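Local structure of female germline-specific tumor suppressor gld-1 (Caenorhabditis elegans, 3K6T) at the interface of chains A and B. The protein binds single-stranded RNA, recognising the 5'-UACUCAU-3' consensus in target mRNAs, forms homodimers and represses translation of glp-1 mRNA in the embryo. Numbering follows the deposited sequence. Chains: chain A/B, Female germline-specific tumor suppressor gld-1.

Both contacts belong to the two-fold symmetric homodimer interface of the Qua1 domain, the homodimerisation region of this STAR protein, in which each protomer is a helical hairpin. The C-alpha centres of contact 1 and contact 2 lie about 8 Å apart, and A:Val30 and B:Val30 take part in both. In contact 1 A:Glu16, on helix 7-20, meets the start of the second helix of chain B; in contact 2 B:Glu16 meets the same region of chain A, where the second helix spans 28-49. The glutamate-to-helix-start bonds thus flank a shared valine centre on either side, tying the protomers reciprocally.

Contact 1: the interface of chains A and B. Residues chain A 13, 16, 30, 34; chain B 26-30.
A:Val30 and B:Val30 meet at the centre of the Qua1 homodimer, each near the start of the second helix of its helical hairpin. Their side chains cross at about a right angle, with the methyl carbons A:Val30 CG1 and B:Val30 CG1 3.5 Å apart. The other methyl of B:Val30, CG2, turns toward A:Leu34, whose CD2 approaches it to 3.8 Å. With CG anti to the backbone N (chi1 174°), A:Leu34 carries both its methyls toward this branch of the valine. Farther out, A:Leu13 lays CD2 against CB of B:Asn29 at 3.8 Å, the two side chains again crossing nearly perpendicularly.

The polar rim is built around A:Glu16, which buries more surface here than the other residues of the patch. Its chain, extended beyond CG, runs past B:Val30 in the opposite direction and brings the carboxylate to the first turn of helix 28-45 of chain B. Each oxygen takes a backbone N-H on its syn lone pair, the side facing the other oxygen: B:Val30 N donates to A:Glu16 OE1 at 2.8 Å (155° at H), and B:Asn29 N donates to A:Glu16 OE2, also at 2.8 Å. This two-pronged grip fixes the rotation of the carboxylate and caps amides at the helix N-terminus, where the helix dipole would probably stabilise the negative charge. A weak bond from B:Asn29 ND2 also reaches A:Glu16 OE2, the amide plane turned 21° from that of the carboxylate. A water 2.6 Å from A:Glu16 OE2 links this oxygen more loosely to the B:Ser28 hydroxyl. On the other flank, the ring of B:Phe27 presents its edge to the backbone carbonyl of A:Glu16, with CE1 3.7 Å from O and the oxygen lying in the ring plane.

Contact 2: the interface of chains A and B. Residues chain A 27, 30, 33; chain B 16, 19-20, 30, 34.
A:Phe27, in the loop of the Qua1 helical hairpin just ahead of helix 28-49, packs against helix 7-20 of chain B. Followed outward, its CB lies 3.9 Å from OE1 of B:Glu16, the side chains sliding past each other in opposite directions with ring and carboxylate planes 78° apart. CG lies anti to the carbonyl carbon (chi1 -64°), which swings the ring out toward the last turn of helix 7-20 of chain B. CD1 comes near both B:Glu16 OE1 and the CD2 methyl of B:Leu20. One atom farther, A:Phe27 CE1 has B:Leu20 CD2 over the ring face at 3.7 Å and B:His19 CB off the rim at 3.6 Å. At the tip, CZ still touches the same two carbons. It is the CB of B:His19, and not its imidazole, that makes this contact, and both neighbours cross the ring obliquely. The backbone O of B:Glu16 lies at the ring edge, in plane, where the rim hydrogens would probably be favourably placed toward the carbonyl.

The glutamate also reaches the start of the second helix of chain A. A:Val30 N donates to B:Glu16 OE1 at 2.9 Å, arriving on the syn side but 20° out of the carboxylate plane. The N-terminal end of the helix would probably stabilise a negative charge on this group.

Beyond that bond, A:Val30 points CG2 into the hydrophobic side of chain B, tip to tip with B:Leu20, whose CD1 is 3.8 Å away. A:Val30 CG2 also meets B:Leu34 CD2 at 3.9 Å, and is therefore shared between leucines from both helices of the partner. B:Leu34 uses its other branch, CD1, for A:Leu33 CD1 at 4.0 Å, their side chains crossing near a right angle and extending the apolar packing along helix 28-49.

Contact 1: the interface of chains A and B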
# COMPACT_ATOMS: atom_id res chain seq x y z
N LEU A 13 1.61 -10.32 -0.72
CA LEU A 13 2.18 -9.04 -0.28
C LEU A 13 3.62 -9.23 0.16
O LEU A 13 4.51 -8.44 -0.18
CB LEU A 13 1.37 -8.45 0.87
CG LEU A 13 -0.10 -8.12 0.62
CD1 LEU A 13 -0.75 -7.72 1.93
CD2 LEU A 13 -0.26 -7.02 -0.43
N GLU A 16 5.87 -9.65 -2.69
CA GLU A 16 6.12 -8.36 -3.35
C GLU A 16 7.11 -7.53 -2.55
O GLU A 16 7.96 -6.85 -3.13
CB GLU A 16 4.81 -7.59 -3.59
CG GLU A 16 3.92 -8.23 -4.66
CD GLU A 16 2.75 -7.37 -5.09
OE1 GLU A 16 2.80 -6.13 -4.91
OE2 GLU A 16 1.77 -7.93 -5.63
N VAL A 30 5.90 3.46 -1.58
CA VAL A 30 5.40 2.12 -1.87
C VAL A 30 5.73 1.17 -0.71
O VAL A 30 4.87 0.40 -0.27
CB VAL A 30 5.96 1.57 -3.19
CG1 VAL A 30 5.81 0.07 -3.25
CG2 VAL A 30 5.26 2.23 -4.37
N LEU A 34 2.91 -0.68 1.58
CA LEU A 34 2.93 -2.14 1.58
C LEU A 34 3.07 -2.69 2.99
O LEU A 34 2.37 -3.63 3.36
CB LEU A 34 4.06 -2.65 0.67
CG LEU A 34 4.31 -4.17 0.66
CD1 LEU A 34 3.04 -4.95 0.29
CD2 LEU A 34 5.46 -4.51 -0.29
N MET B 26 4.50 -8.13 -11.55
CA MET B 26 5.31 -8.54 -10.42
C MET B 26 4.89 -7.80 -9.15
O MET B 26 5.10 -8.27 -8.04
CB MET B 26 6.77 -8.25 -10.72
CG MET B 26 7.71 -8.81 -9.69
SD MET B 26 9.40 -8.61 -10.26
CE MET B 26 9.20 -9.05 -11.99
N PHE B 27 4.29 -6.62 -9.33
CA PHE B 27 3.93 -5.78 -8.20
C PHE B 27 2.46 -5.42 -8.24
O PHE B 27 2.09 -4.30 -7.90
CB PHE B 27 4.77 -4.51 -8.21
CG PHE B 27 6.23 -4.74 -7.96
CD1 PHE B 27 6.67 -5.11 -6.70
CD2 PHE B 27 7.15 -4.59 -8.98
CE1 PHE B 27 8.01 -5.33 -6.46
CE2 PHE B 27 8.50 -4.81 -8.75
CZ PHE B 27 8.93 -5.18 -7.49
N SER B 28 1.63 -6.36 -8.65
CA SER B 28 0.24 -6.05 -8.93
C SER B 28 -0.51 -5.57 -7.69
O SER B 28 -1.33 -4.68 -7.77
CB SER B 28 -0.46 -7.25 -9.57
OG SER B 28 -0.53 -8.33 -8.66
N ASN B 29 -0.24 -6.16 -6.53
CA ASN B 29 -0.94 -5.70 -5.32
C ASN B 29 -0.45 -4.32 -4.88
O ASN B 29 -1.24 -3.44 -4.54
CB ASN B 29 -0.80 -6.72 -4.19
CG ASN B 29 -1.65 -7.95 -4.41
OD1 ASN B 29 -2.87 -7.86 -4.49
ND2 ASN B 29 -1.00 -9.11 -4.53
N VAL B 30 0.87 -4.14 -4.91
CA VAL B 30 1.48 -2.87 -4.60
C VAL B 30 0.94 -1.75 -5.49
O VAL B 30 0.69 -0.65 -5.02
CB VAL B 30 3.02 -2.97 -4.71
CG1 VAL B 30 3.60 -1.72 -5.32
CG2 VAL B 30 3.63 -3.24 -3.34
O HOH W 1 2.02 -9.91 -7.30

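Contact 2: the interface of chains A and B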
# COMPACT_ATOMS: atom_id res chain seq x y z
N PHE A 27 11.81 3.19 -3.63
CA PHE A 27 10.35 3.15 -3.53
C PHE A 27 9.89 3.34 -2.11
O PHE A 27 9.22 2.47 -1.56
CB PHE A 27 9.82 1.83 -4.07
CG PHE A 27 10.09 1.62 -5.53
CD1 PHE A 27 9.26 2.19 -6.48
CD2 PHE A 27 11.18 0.87 -5.95
CE1 PHE A 27 9.51 2.00 -7.83
CE2 PHE A 27 11.43 0.69 -7.29
CZ PHE A 27 10.60 1.25 -8.23
N VAL A 30 5.90 3.46 -1.58
CA VAL A 30 5.40 2.12 -1.87
C VAL A 30 5.73 1.17 -0.71
O VAL A 30 4.87 0.40 -0.27
CB VAL A 30 5.96 1.57 -3.19
CG1 VAL A 30 5.81 0.07 -3.25
CG2 VAL A 30 5.26 2.23 -4.37
N LEU A 33 3.38 1.95 2.27
CA LEU A 33 2.02 1.53 1.98
C LEU A 33 1.89 0.01 2.08
O LEU A 33 0.92 -0.52 2.61
CB LEU A 33 1.59 2.01 0.59
CG LEU A 33 1.50 3.54 0.43
CD1 LEU A 33 1.28 3.96 -1.03
CD2 LEU A 33 0.40 4.10 1.33
N GLU B 16 6.63 7.13 -8.38
CA GLU B 16 6.90 5.73 -8.02
C GLU B 16 6.04 4.77 -8.84
O GLU B 16 6.48 3.68 -9.20
CB GLU B 16 6.69 5.50 -6.51
CG GLU B 16 7.63 6.29 -5.61
CD GLU B 16 7.60 5.81 -4.16
OE1 GLU B 16 7.17 4.66 -3.91
OE2 GLU B 16 8.03 6.57 -3.27
N HIS B 19 7.48 4.22 -12.21
CA HIS B 19 8.61 3.29 -12.15
C HIS B 19 8.19 1.83 -12.04
O HIS B 19 8.76 0.96 -12.69
CB HIS B 19 9.57 3.67 -11.03
CG HIS B 19 10.22 5.00 -11.24
ND1 HIS B 19 10.63 5.81 -10.20
CD2 HIS B 19 10.52 5.67 -12.38
CE1 HIS B 19 11.16 6.92 -10.69
NE2 HIS B 19 11.10 6.86 -12.01
N LEU B 20 7.17 1.57 -11.22
CA LEU B 20 6.65 0.23 -11.02
C LEU B 20 6.02 -0.33 -12.27
O LEU B 20 5.98 -1.55 -12.45
CB LEU B 20 5.59 0.23 -9.92
CG LEU B 20 6.11 0.27 -8.50
CD1 LEU B 20 4.94 0.10 -7.56
CD2 LEU B 20 7.14 -0.82 -8.30
N VAL B 30 0.87 -4.14 -4.91
CA VAL B 30 1.48 -2.87 -4.60
C VAL B 30 0.94 -1.75 -5.49
O VAL B 30 0.69 -0.65 -5.02
CB VAL B 30 3.02 -2.97 -4.71
CG1 VAL B 30 3.60 -1.72 -5.32
CG2 VAL B 30 3.63 -3.24 -3.34
N LEU B 34 -0.99 1.65 -4.29
CA LEU B 34 -0.50 2.94 -4.73
C LEU B 34 -1.61 3.71 -5.45
O LEU B 34 -1.78 4.90 -5.23
CB LEU B 34 0.70 2.73 -5.66
CG LEU B 34 1.47 3.96 -6.10
CD1 LEU B 34 1.92 4.77 -4.89
CD2 LEU B 34 2.67 3.52 -6.92